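Local coordinates for conserved hypothetical protein (Nitrosomonas europaea, PDB 1XFS) that is of unknown function but belongs to the AHA1 family and has a Bet v 1-like fold, consistent with a ligand-binding or chaperone-related role, at residues Ala131-Asn136 and Glu151-Thr156; Val20-Val25 and Ile118-Thr123; Tyr60-Met63 and Asn69-Pro72; Glu33-Trp38 and Ser47-Asp52. One frame throughout, in Å; residues are numbered along the deposited sequence.

Interaction 1 of 4, residues Ala131-Asn136 and Glu151-Thr156; sequences ACAMHN and EGWGTT
A131 on strand 127-134 and W153 on helix 149-167 mark the closest backbone approach, their CA atoms 8.8 Å apart, so side chains alone bridge helix and strand. The indole of W153 does most of the work. Its six-membered ring presents an edge to A131, whose CB lies near the ring plane, 3.7 Å from CZ3 of W153. A133, two residues on along the same side of the strand, approaches the ring obliquely, with CB 4.4 Å from CH2 of W153. CG of W153 stands opposite its own carbonyl carbon (chi1 -79°), which sends the ring out from the helix onto the two methyls. C132, between them, turns the other way. Within the helix, T156 OG1 donates to W153 O over 2.7 Å, while E151 O is gripped from opposite faces of its plane by T155 OG1 and T155 N. The contact is wholly apolar and buried. F149, one helical turn back, meets the W153 ring with the planes about 35° apart. L14 of strand 11-18 and A116 of strand 115-122 also touch the indole, which thus spans the concave sheet across three neighbouring strands beneath the long C-terminal helix.

Interaction 2 of 4, residues Val20-Val25 and Ile118-Thr123; sequences VPVNLV and IELQPT
L120 of strand 115-122 pushes its isopropyl end against V22 and V25, one helical turn apart at the start of helix 22-30. The tight part is around V25: its CG1 lies 3.7 Å from CD2 of L120, and CD1 of the same leucine is close by. V22 adds its CG2, 4.0 Å from CD1 of L120, the methyl that V25 also touches. That CG2 is turned to the leucine because V22 places it opposite its backbone N and tucks CG1 between N and the carbonyl carbon (chi1 69°). In both pairs the side chains cross at a slant. Toward the strand end the packing thins: CB of V22 and CB of P122 come only within 4.4 Å, and the proline is exposed to solvent. The helix itself begins with P21 at its N-cap position, whose O receives the N-H of V25. W26 and L29 of the same helix also touch L120, while L164 of helix 149-167 backs V25. A short helix following the first strand and laid against a curved antiparallel sheet, with a long C-terminal helix beside it, belongs to the helix-grip fold of Bet v 1-like proteins.

Interaction 3 of 4, residues Tyr60-Met63 and Asn69-Pro72; sequences YTVM and NKFP
M63 O is approached by three groups of the facing strand: F71 N donates to it in the carbonyl plane over 2.7 Å, K70 CA makes a CA-H...O contact at 3.2 Å, and the F71 ring brings its edge near, with CD1 3.7 Å away. The bond belongs to a beta hairpin formed by strands 58-64 and 70-81, whose short segments run antiparallel at 165°. M63 and F71 are its hydrogen-bonded pair. The return bond, M63 N to F71 O at 3.1 Å, is nearly straight at the hydrogen (168°), although the donor stands well above the carbonyl plane. V62 and P72 form the adjoining non-hydrogen-bonded pair, where the missing N-H of the proline costs no bond between these two strands; P72 CA also makes a CA-H...O contact with T61 O. The side chains of V62 and P72 share one face of the sheet, those of M63 and F71 the other. Selenomethionine M63 bends away at its end toward V40 and W44. K70 runs past V62 and gives its NZ to S47 OG and Q64 OE1. P72 CB lies obliquely to the Y60 ring, 4.2 Å from CE1 of Y60. V62 holds CG1 opposite its backbone N (chi1 177°), which brings that methyl to 4.0 Å from CB of K70.

Interaction 4 of 4, residues Glu33-Trp38 and Ser47-Asp52; sequences ELLKKW and SDCRVD
No flat group takes part where L35 meets C49 and V51: the W38 indole is turned to helix 149-167, packing on L160 and L163, and the E33 carboxylate pairs weakly with K36, leaving branched and sulfur-bearing side chains to make the contact. L35 of helix 32-35 meets both strand residues through one methyl, CD1. This methyl faces the pair, 3.8 Å from CG2 of V51 and 4.0 Å from SG of C49, and the L35 and V51 side chains cross at about a right angle. CB of L35 also lies 4.1 Å from SG of C49. C49 sets its sulfur opposite the backbone N (chi1 178°), aiming it at the helix, while D48 and R50 on either side of it turn away. P32 adds to this patch by touching both C49 and V51. K36 also starts toward the strand but its chain leads off, and NZ returns to its own segment, donating to E33 O over 2.8 Å and forming a weak salt bridge with E33 OE2 at 3.1 Å. The short helix thus rests on strand 45-51, outermost in the sheet within this chain. With no hydrogen bond or ion pair crossing, helix and strand are held together by van der Waals packing, in which the C49 sulfur serves as apolar bulk, while the charge of K36 is probably offset in part by E33.

How the interactions relate
All four contacts involve the one curved antiparallel sheet. Along the chain, interaction 4 closes first and interaction 3 follows, both between the two segments of interaction 2; interaction 1 comes last. Interactions 3 and 4, with centres about 11 Å apart, meet through probable backbone hydrogen bonds between neighbouring strands 45-51 and 58-64, at one edge of the sheet. Interactions 2 and 3 lie farthest apart, about 27 Å between centres, on opposite sides of the chain's centre. Interaction 1 touches interaction 2 through A131 and I118 on adjacent strands, and interaction 4 through T156 and W38. The three helix-to-sheet contacts and the hairpin together outline a helix-grip fold.

Interaction 1 of 4, residues Ala131-Asn136 and Glu151-Thr156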
loop_
_atom_site.group_PDB
_atom_site.type_symbol
_atom_site.label_atom_id
_atom_site.label_comp_id
_atom_site.label_asym_id
_atom_site.label_seq_id
_atom_site.Cartn_x
_atom_site.Cartn_y
_atom_site.Cartn_z
ATOM N N ALA A 131 11.193 -1.456 -14.696
ATOM C CA ALA A 131 10.085 -2.076 -13.970
ATOM C C ALA A 131 10.605 -3.090 -12.960
ATOM O O ALA A 131 11.421 -3.950 -13.293
ATOM C CB ALA A 131 9.126 -2.760 -14.948
ATOM N N CYS A 132 10.137 -2.980 -11.721
ATOM C CA CYS A 132 10.547 -3.898 -10.666
ATOM C C CYS A 132 9.303 -4.492 -10.031
ATOM O O CYS A 132 8.370 -3.767 -9.681
ATOM C CB CYS A 132 11.369 -3.172 -9.589
ATOM S SG CYS A 132 11.832 -4.210 -8.158
ATOM N N ALA A 133 9.289 -5.813 -9.909
ATOM C CA ALA A 133 8.173 -6.513 -9.291
ATOM C C ALA A 133 8.679 -7.009 -7.947
ATOM O O ALA A 133 9.629 -7.797 -7.883
ATOM C CB ALA A 133 7.721 -7.684 -10.161
HETATM N N MSE A 134 8.053 -6.521 -6.876
HETATM C CA MSE A 134 8.435 -6.876 -5.508
HETATM C C MSE A 134 7.558 -8.004 -4.979
HETATM O O MSE A 134 6.336 -7.947 -5.083
HETATM C CB MSE A 134 8.292 -5.657 -4.589
HETATM C CG MSE A 134 9.068 -4.439 -5.026
HETATM SE SE MSE A 134 8.622 -2.927 -3.881
HETATM C CE MSE A 134 9.760 -3.349 -2.428
ATOM N N HIS A 135 8.189 -9.029 -4.412
ATOM C CA HIS A 135 7.455 -10.162 -3.865
ATOM C C HIS A 135 7.639 -10.261 -2.358
ATOM O O HIS A 135 8.522 -9.618 -1.795
ATOM C CB HIS A 135 7.914 -11.454 -4.533
ATOM C CG HIS A 135 7.839 -11.406 -6.021
ATOM N ND1 HIS A 135 8.856 -10.898 -6.797
ATOM C CD2 HIS A 135 6.838 -11.730 -6.874
ATOM C CE1 HIS A 135 8.484 -10.909 -8.067
ATOM N NE2 HIS A 135 7.264 -11.407 -8.137
ATOM N N ASN A 136 6.811 -11.077 -1.707
ATOM C CA ASN A 136 6.888 -11.217 -0.263
ATOM C C ASN A 136 7.867 -12.278 0.225
ATOM O O ASN A 136 8.370 -12.186 1.343
ATOM C CB ASN A 136 5.481 -11.465 0.327
ATOM C CG ASN A 136 4.730 -12.606 -0.355
ATOM O OD1 ASN A 136 3.496 -12.608 -0.393
ATOM N ND2 ASN A 136 5.461 -13.585 -0.876
ATOM N N GLU A 151 10.136 -12.976 -19.846
ATOM C CA GLU A 151 9.607 -13.030 -21.206
ATOM C C GLU A 151 8.286 -12.280 -21.315
ATOM O O GLU A 151 8.094 -11.465 -22.218
ATOM C CB GLU A 151 9.389 -14.479 -21.650
ATOM C CG GLU A 151 8.862 -14.602 -23.079
ATOM C CD GLU A 151 8.483 -16.025 -23.451
ATOM O OE1 GLU A 151 8.105 -16.252 -24.622
ATOM O OE2 GLU A 151 8.558 -16.913 -22.575
ATOM N N GLY A 152 7.379 -12.572 -20.388
ATOM C CA GLY A 152 6.075 -11.936 -20.388
ATOM C C GLY A 152 6.142 -10.428 -20.315
ATOM O O GLY A 152 5.615 -9.738 -21.187
ATOM N N TRP A 153 6.779 -9.911 -19.271
ATOM C CA TRP A 153 6.907 -8.470 -19.103
ATOM C C TRP A 153 7.679 -7.858 -20.265
ATOM O O TRP A 153 7.345 -6.772 -20.735
ATOM C CB TRP A 153 7.592 -8.153 -17.771
ATOM C CG TRP A 153 6.656 -8.246 -16.594
ATOM C CD1 TRP A 153 5.865 -9.309 -16.254
ATOM C CD2 TRP A 153 6.402 -7.230 -15.615
ATOM N NE1 TRP A 153 5.135 -9.015 -15.129
ATOM C CE2 TRP A 153 5.445 -7.747 -14.714
ATOM C CE3 TRP A 153 6.890 -5.931 -15.412
ATOM C CZ2 TRP A 153 4.965 -7.011 -13.624
ATOM C CZ3 TRP A 153 6.413 -5.198 -14.327
ATOM C CH2 TRP A 153 5.460 -5.743 -13.447
ATOM N N GLY A 154 8.704 -8.563 -20.735
ATOM C CA GLY A 154 9.483 -8.062 -21.856
ATOM C C GLY A 154 8.617 -7.873 -23.089
ATOM O O GLY A 154 8.752 -6.888 -23.815
ATOM N N THR A 155 7.722 -8.826 -23.324
ATOM C CA THR A 155 6.817 -8.767 -24.460
ATOM C C THR A 155 5.827 -7.613 -24.331
ATOM O O THR A 155 5.504 -6.949 -25.321
ATOM C CB THR A 155 6.035 -10.096 -24.615
ATOM O OG1 THR A 155 6.946 -11.143 -24.967
ATOM C CG2 THR A 155 4.970 -9.978 -25.697
ATOM N N THR A 156 5.346 -7.360 -23.117
ATOM C CA THR A 156 4.391 -6.273 -22.937
ATOM C C THR A 156 5.025 -4.925 -23.248
ATOM O O THR A 156 4.379 -4.061 -23.827
ATOM C CB THR A 156 3.784 -6.249 -21.497
ATOM O OG1 THR A 156 4.794 -5.910 -20.538
ATOM C CG2 THR A 156 3.192 -7.605 -21.151
#

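Interaction 2 of 4, residues Val20-Val25 and Ile118-Thr123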
loop_
_atom_site.group_PDB
_atom_site.type_symbol
_atom_site.label_atom_id
_atom_site.label_comp_id
_atom_site.label_asym_id
_atom_site.label_seq_id
_atom_site.Cartn_x
_atom_site.Cartn_y
_atom_site.Cartn_z
ATOM N N VAL A 20 10.277 6.647 -27.629
ATOM C CA VAL A 20 9.049 7.409 -27.499
ATOM C C VAL A 20 9.239 8.382 -26.339
ATOM O O VAL A 20 9.910 8.062 -25.360
ATOM C CB VAL A 20 7.860 6.465 -27.187
ATOM C CG1 VAL A 20 6.613 7.261 -26.861
ATOM C CG2 VAL A 20 7.613 5.546 -28.376
ATOM N N PRO A 21 8.672 9.595 -26.447
ATOM C CA PRO A 21 8.788 10.607 -25.389
ATOM C C PRO A 21 8.107 10.157 -24.094
ATOM O O PRO A 21 7.151 9.385 -24.125
ATOM C CB PRO A 21 8.117 11.830 -26.013
ATOM C CG PRO A 21 7.083 11.213 -26.897
ATOM C CD PRO A 21 7.859 10.106 -27.562
ATOM N N VAL A 22 8.600 10.660 -22.968
ATOM C CA VAL A 22 8.081 10.288 -21.658
ATOM C C VAL A 22 6.606 10.605 -21.450
ATOM O O VAL A 22 5.900 9.864 -20.758
ATOM C CB VAL A 22 8.902 10.952 -20.522
ATOM C CG1 VAL A 22 8.667 12.465 -20.509
ATOM C CG2 VAL A 22 8.532 10.337 -19.183
ATOM N N ASN A 23 6.132 11.698 -22.038
ATOM C CA ASN A 23 4.728 12.068 -21.882
ATOM C C ASN A 23 3.824 10.998 -22.489
ATOM O O ASN A 23 2.792 10.651 -21.916
ATOM C CB ASN A 23 4.453 13.439 -22.523
ATOM C CG ASN A 23 4.640 13.437 -24.028
ATOM O OD1 ASN A 23 5.699 13.079 -24.538
ATOM N ND2 ASN A 23 3.602 13.846 -24.749
ATOM N N LEU A 24 4.220 10.462 -23.641
ATOM C CA LEU A 24 3.427 9.425 -24.294
ATOM C C LEU A 24 3.485 8.107 -23.536
ATOM O O LEU A 24 2.472 7.428 -23.388
ATOM C CB LEU A 24 3.901 9.208 -25.729
ATOM C CG LEU A 24 3.627 10.352 -26.700
ATOM C CD1 LEU A 24 4.118 9.944 -28.081
ATOM C CD2 LEU A 24 2.137 10.672 -26.736
ATOM N N VAL A 25 4.675 7.744 -23.064
ATOM C CA VAL A 25 4.842 6.509 -22.314
ATOM C C VAL A 25 3.957 6.564 -21.076
ATOM O O VAL A 25 3.281 5.585 -20.733
ATOM C CB VAL A 25 6.312 6.303 -21.884
ATOM C CG1 VAL A 25 6.435 5.069 -20.991
ATOM C CG2 VAL A 25 7.189 6.143 -23.121
ATOM N N ILE A 118 7.290 1.253 -11.316
ATOM C CA ILE A 118 7.670 1.609 -12.672
ATOM C C ILE A 118 8.317 2.984 -12.641
ATOM O O ILE A 118 7.708 3.941 -12.180
ATOM C CB ILE A 118 6.439 1.672 -13.603
ATOM C CG1 ILE A 118 5.699 0.339 -13.595
ATOM C CG2 ILE A 118 6.876 2.054 -15.006
ATOM C CD1 ILE A 118 6.562 -0.860 -13.941
ATOM N N GLU A 119 9.556 3.082 -13.110
ATOM C CA GLU A 119 10.241 4.365 -13.124
ATOM C C GLU A 119 10.577 4.778 -14.548
ATOM O O GLU A 119 11.028 3.959 -15.342
ATOM C CB GLU A 119 11.516 4.307 -12.279
ATOM C CG GLU A 119 11.258 4.100 -10.800
ATOM C CD GLU A 119 12.515 4.212 -9.965
ATOM O OE1 GLU A 119 12.408 4.155 -8.720
ATOM O OE2 GLU A 119 13.610 4.354 -10.550
ATOM N N LEU A 120 10.348 6.048 -14.865
ATOM C CA LEU A 120 10.628 6.557 -16.203
ATOM C C LEU A 120 11.667 7.665 -16.148
ATOM O O LEU A 120 11.722 8.446 -15.194
ATOM C CB LEU A 120 9.362 7.115 -16.848
ATOM C CG LEU A 120 8.153 6.198 -17.000
ATOM C CD1 LEU A 120 7.012 6.987 -17.616
ATOM C CD2 LEU A 120 8.514 5.002 -17.876
ATOM N N GLN A 121 12.488 7.733 -17.184
ATOM C CA GLN A 121 13.511 8.756 -17.252
ATOM C C GLN A 121 13.671 9.158 -18.707
ATOM O O GLN A 121 13.949 8.323 -19.561
ATOM C CB GLN A 121 14.829 8.215 -16.698
ATOM C CG GLN A 121 15.968 9.223 -16.651
ATOM C CD GLN A 121 17.224 8.639 -16.023
ATOM O OE1 GLN A 121 17.233 8.285 -14.841
ATOM N NE2 GLN A 121 18.288 8.528 -16.813
ATOM N N PRO A 122 13.465 10.445 -19.019
ATOM C CA PRO A 122 13.620 10.847 -20.418
ATOM C C PRO A 122 15.080 10.761 -20.853
ATOM O O PRO A 122 15.987 10.994 -20.054
ATOM C CB PRO A 122 13.075 12.277 -20.431
ATOM C CG PRO A 122 13.354 12.770 -19.044
ATOM C CD PRO A 122 13.028 11.573 -18.180
ATOM N N THR A 123 15.296 10.393 -22.112
ATOM C CA THR A 123 16.638 10.283 -22.674
ATOM C C THR A 123 16.685 11.135 -23.934
ATOM O O THR A 123 15.682 11.731 -24.323
ATOM C CB THR A 123 16.982 8.835 -23.069
ATOM O OG1 THR A 123 16.082 8.393 -24.094
ATOM C CG2 THR A 123 16.877 7.912 -21.865
#

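Interaction 3 of 4, residues Tyr60-Met63 and Asn69-Pro72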
loop_
_atom_site.group_PDB
_atom_site.type_symbol
_atom_site.label_atom_id
_atom_site.label_comp_id
_atom_site.label_asym_id
_atom_site.label_seq_id
_atom_site.Cartn_x
_atom_site.Cartn_y
_atom_site.Cartn_z
ATOM N N TYR A 60 -8.227 -1.934 -11.754
ATOM C CA TYR A 60 -8.977 -3.157 -12.056
ATOM C C TYR A 60 -8.802 -3.593 -13.504
ATOM O O TYR A 60 -8.898 -2.785 -14.427
ATOM C CB TYR A 60 -10.472 -2.928 -11.783
ATOM C CG TYR A 60 -11.413 -4.034 -12.250
ATOM C CD1 TYR A 60 -11.586 -5.200 -11.507
ATOM C CD2 TYR A 60 -12.146 -3.896 -13.431
ATOM C CE1 TYR A 60 -12.477 -6.206 -11.931
ATOM C CE2 TYR A 60 -13.030 -4.894 -13.862
ATOM C CZ TYR A 60 -13.191 -6.044 -13.106
ATOM O OH TYR A 60 -14.067 -7.020 -13.541
ATOM N N THR A 61 -8.543 -4.878 -13.701
ATOM C CA THR A 61 -8.381 -5.397 -15.047
ATOM C C THR A 61 -8.926 -6.815 -15.123
ATOM O O THR A 61 -8.929 -7.539 -14.133
ATOM C CB THR A 61 -6.895 -5.411 -15.472
ATOM O OG1 THR A 61 -6.150 -6.240 -14.573
ATOM C CG2 THR A 61 -6.317 -4.003 -15.447
ATOM N N VAL A 62 -9.424 -7.195 -16.295
ATOM C CA VAL A 62 -9.924 -8.546 -16.493
ATOM C C VAL A 62 -9.096 -9.133 -17.618
ATOM O O VAL A 62 -9.167 -8.674 -18.757
ATOM C CB VAL A 62 -11.406 -8.576 -16.899
ATOM C CG1 VAL A 62 -11.835 -10.019 -17.149
ATOM C CG2 VAL A 62 -12.259 -7.959 -15.802
HETATM N N MSE A 63 -8.285 -10.128 -17.275
HETATM C CA MSE A 63 -7.423 -10.786 -18.243
HETATM C C MSE A 63 -8.072 -12.054 -18.785
HETATM O O MSE A 63 -8.709 -12.804 -18.045
HETATM C CB MSE A 63 -6.090 -11.140 -17.586
HETATM C CG MSE A 63 -5.275 -9.938 -17.149
HETATM SE SE MSE A 63 -3.770 -10.461 -16.067
HETATM C CE MSE A 63 -2.758 -11.418 -17.401
ATOM N N ASN A 69 -10.563 -18.306 -20.572
ATOM C CA ASN A 69 -10.830 -18.069 -19.158
ATOM C C ASN A 69 -10.563 -16.613 -18.801
ATOM O O ASN A 69 -9.583 -16.023 -19.257
ATOM C CB ASN A 69 -9.949 -18.969 -18.290
ATOM C CG ASN A 69 -10.149 -20.440 -18.586
ATOM O OD1 ASN A 69 -11.269 -20.943 -18.540
ATOM N ND2 ASN A 69 -9.061 -21.137 -18.896
ATOM N N LYS A 70 -11.443 -16.042 -17.986
ATOM C CA LYS A 70 -11.314 -14.656 -17.552
ATOM C C LYS A 70 -10.835 -14.606 -16.109
ATOM O O LYS A 70 -11.317 -15.357 -15.259
ATOM C CB LYS A 70 -12.656 -13.925 -17.651
ATOM C CG LYS A 70 -13.172 -13.695 -19.064
ATOM C CD LYS A 70 -14.394 -12.787 -19.031
ATOM C CE LYS A 70 -14.922 -12.499 -20.422
ATOM N NZ LYS A 70 -13.899 -11.852 -21.275
ATOM N N PHE A 71 -9.889 -13.715 -15.835
ATOM C CA PHE A 71 -9.362 -13.573 -14.487
ATOM C C PHE A 71 -9.406 -12.116 -14.041
ATOM O O PHE A 71 -8.584 -11.302 -14.459
ATOM C CB PHE A 71 -7.923 -14.097 -14.415
ATOM C CG PHE A 71 -7.764 -15.518 -14.895
ATOM C CD1 PHE A 71 -7.632 -15.797 -16.250
ATOM C CD2 PHE A 71 -7.757 -16.576 -13.990
ATOM C CE1 PHE A 71 -7.493 -17.112 -16.701
ATOM C CE2 PHE A 71 -7.619 -17.896 -14.431
ATOM C CZ PHE A 71 -7.488 -18.160 -15.788
ATOM N N PRO A 72 -10.392 -11.762 -13.203
ATOM C CA PRO A 72 -10.505 -10.384 -12.717
ATOM C C PRO A 72 -9.355 -10.084 -11.757
ATOM O O PRO A 72 -9.113 -10.842 -10.814
ATOM C CB PRO A 72 -11.865 -10.379 -12.022
ATOM C CG PRO A 72 -11.966 -11.782 -11.491
ATOM C CD PRO A 72 -11.487 -12.596 -12.676
#

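Interaction 4 of 4, residues Glu33-Trp38 and Ser47-Asp52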
loop_
_atom_site.group_PDB
_atom_site.type_symbol
_atom_site.label_atom_id
_atom_site.label_comp_id
_atom_site.label_asym_id
_atom_site.label_seq_id
_atom_site.Cartn_x
_atom_site.Cartn_y
_atom_site.Cartn_z
ATOM N N GLU A 33 -7.830 2.917 -22.089
ATOM C CA GLU A 33 -7.974 2.725 -23.529
ATOM C C GLU A 33 -6.681 2.255 -24.192
ATOM O O GLU A 33 -6.713 1.578 -25.222
ATOM C CB GLU A 33 -8.461 4.016 -24.195
ATOM C CG GLU A 33 -9.959 4.262 -24.051
ATOM C CD GLU A 33 -10.794 3.345 -24.933
ATOM O OE1 GLU A 33 -10.846 3.580 -26.160
ATOM O OE2 GLU A 33 -11.390 2.380 -24.407
ATOM N N LEU A 34 -5.544 2.621 -23.604
ATOM C CA LEU A 34 -4.239 2.221 -24.130
ATOM C C LEU A 34 -3.768 0.946 -23.437
ATOM O O LEU A 34 -3.256 0.029 -24.077
ATOM C CB LEU A 34 -3.213 3.340 -23.912
ATOM C CG LEU A 34 -3.449 4.611 -24.736
ATOM C CD1 LEU A 34 -2.476 5.715 -24.323
ATOM C CD2 LEU A 34 -3.274 4.272 -26.210
ATOM N N LEU A 35 -3.944 0.899 -22.121
ATOM C CA LEU A 35 -3.549 -0.259 -21.333
ATOM C C LEU A 35 -4.112 -1.563 -21.876
ATOM O O LEU A 35 -3.405 -2.562 -21.961
ATOM C CB LEU A 35 -4.011 -0.088 -19.888
ATOM C CG LEU A 35 -3.131 0.789 -18.995
ATOM C CD1 LEU A 35 -3.881 1.145 -17.713
ATOM C CD2 LEU A 35 -1.842 0.047 -18.676
ATOM N N LYS A 36 -5.383 -1.556 -22.251
ATOM C CA LYS A 36 -6.001 -2.777 -22.744
ATOM C C LYS A 36 -5.402 -3.288 -24.049
ATOM O O LYS A 36 -5.750 -4.376 -24.507
ATOM C CB LYS A 36 -7.506 -2.578 -22.915
ATOM C CG LYS A 36 -7.892 -1.649 -24.039
ATOM C CD LYS A 36 -9.401 -1.567 -24.146
ATOM C CE LYS A 36 -9.827 -0.889 -25.433
ATOM N NZ LYS A 36 -9.284 0.485 -25.556
ATOM N N LYS A 37 -4.493 -2.520 -24.637
ATOM C CA LYS A 37 -3.872 -2.928 -25.891
ATOM C C LYS A 37 -2.419 -3.380 -25.795
ATOM O O LYS A 37 -1.797 -3.647 -26.823
ATOM C CB LYS A 37 -3.976 -1.802 -26.917
ATOM C CG LYS A 37 -5.393 -1.513 -27.353
ATOM C CD LYS A 37 -5.420 -0.467 -28.437
ATOM C CE LYS A 37 -6.819 -0.287 -28.977
ATOM N NZ LYS A 37 -6.829 0.703 -30.084
ATOM N N TRP A 38 -1.874 -3.476 -24.585
ATOM C CA TRP A 38 -0.478 -3.891 -24.435
ATOM C C TRP A 38 -0.112 -4.518 -23.094
ATOM O O TRP A 38 0.869 -5.254 -22.998
ATOM C CB TRP A 38 0.454 -2.694 -24.652
ATOM C CG TRP A 38 0.431 -1.706 -23.504
ATOM C CD1 TRP A 38 -0.373 -0.608 -23.376
ATOM C CD2 TRP A 38 1.230 -1.759 -22.312
ATOM N NE1 TRP A 38 -0.123 0.024 -22.180
ATOM C CE2 TRP A 38 0.856 -0.660 -21.507
ATOM C CE3 TRP A 38 2.224 -2.631 -21.843
ATOM C CZ2 TRP A 38 1.444 -0.404 -20.260
ATOM C CZ3 TRP A 38 2.809 -2.381 -20.604
ATOM C CH2 TRP A 38 2.415 -1.273 -19.826
ATOM N N SER A 47 -10.215 -7.904 -21.199
ATOM C CA SER A 47 -11.659 -7.807 -21.397
ATOM C C SER A 47 -12.255 -6.572 -20.735
ATOM O O SER A 47 -13.366 -6.154 -21.067
ATOM C CB SER A 47 -12.342 -9.053 -20.834
ATOM O OG SER A 47 -11.730 -10.232 -21.335
ATOM N N ASP A 48 -11.518 -5.995 -19.793
ATOM C CA ASP A 48 -11.981 -4.806 -19.095
ATOM C C ASP A 48 -10.812 -4.197 -18.332
ATOM O O ASP A 48 -9.895 -4.897 -17.907
ATOM C CB ASP A 48 -13.103 -5.168 -18.118
ATOM C CG ASP A 48 -13.944 -3.963 -17.719
ATOM O OD1 ASP A 48 -14.846 -4.123 -16.873
ATOM O OD2 ASP A 48 -13.715 -2.863 -18.260
ATOM N N CYS A 49 -10.852 -2.884 -18.166
ATOM C CA CYS A 49 -9.808 -2.173 -17.447
ATOM C C CYS A 49 -10.368 -0.874 -16.890
ATOM O O CYS A 49 -10.889 -0.041 -17.635
ATOM C CB CYS A 49 -8.621 -1.882 -18.371
ATOM S SG CYS A 49 -7.284 -0.950 -17.563
ATOM N N ARG A 50 -10.268 -0.720 -15.570
ATOM C CA ARG A 50 -10.751 0.469 -14.876
ATOM C C ARG A 50 -9.569 1.051 -14.106
ATOM O O ARG A 50 -8.850 0.325 -13.416
ATOM C CB ARG A 50 -11.863 0.106 -13.887
ATOM C CG ARG A 50 -13.132 -0.449 -14.521
ATOM C CD ARG A 50 -13.958 0.651 -15.169
ATOM N NE ARG A 50 -14.416 1.640 -14.193
ATOM C CZ ARG A 50 -15.168 2.693 -14.494
ATOM N NH1 ARG A 50 -15.556 2.900 -15.746
ATOM N NH2 ARG A 50 -15.528 3.547 -13.543
ATOM N N VAL A 51 -9.372 2.359 -14.232
ATOM C CA VAL A 51 -8.273 3.040 -13.558
ATOM C C VAL A 51 -8.706 4.325 -12.848
ATOM O O VAL A 51 -9.310 5.199 -13.461
ATOM C CB VAL A 51 -7.149 3.404 -14.575
ATOM C CG1 VAL A 51 -6.158 4.382 -13.942
ATOM C CG2 VAL A 51 -6.426 2.141 -15.032
ATOM N N ASP A 52 -8.411 4.419 -11.550
ATOM C CA ASP A 52 -8.683 5.626 -10.758
ATOM C C ASP A 52 -7.245 5.998 -10.383
ATOM O O ASP A 52 -6.702 5.496 -9.392
ATOM C CB ASP A 52 -9.517 5.303 -9.507
ATOM C CG ASP A 52 -9.812 6.539 -8.653
ATOM O OD1 ASP A 52 -10.380 6.383 -7.551
ATOM O OD2 ASP A 52 -9.492 7.668 -9.081
#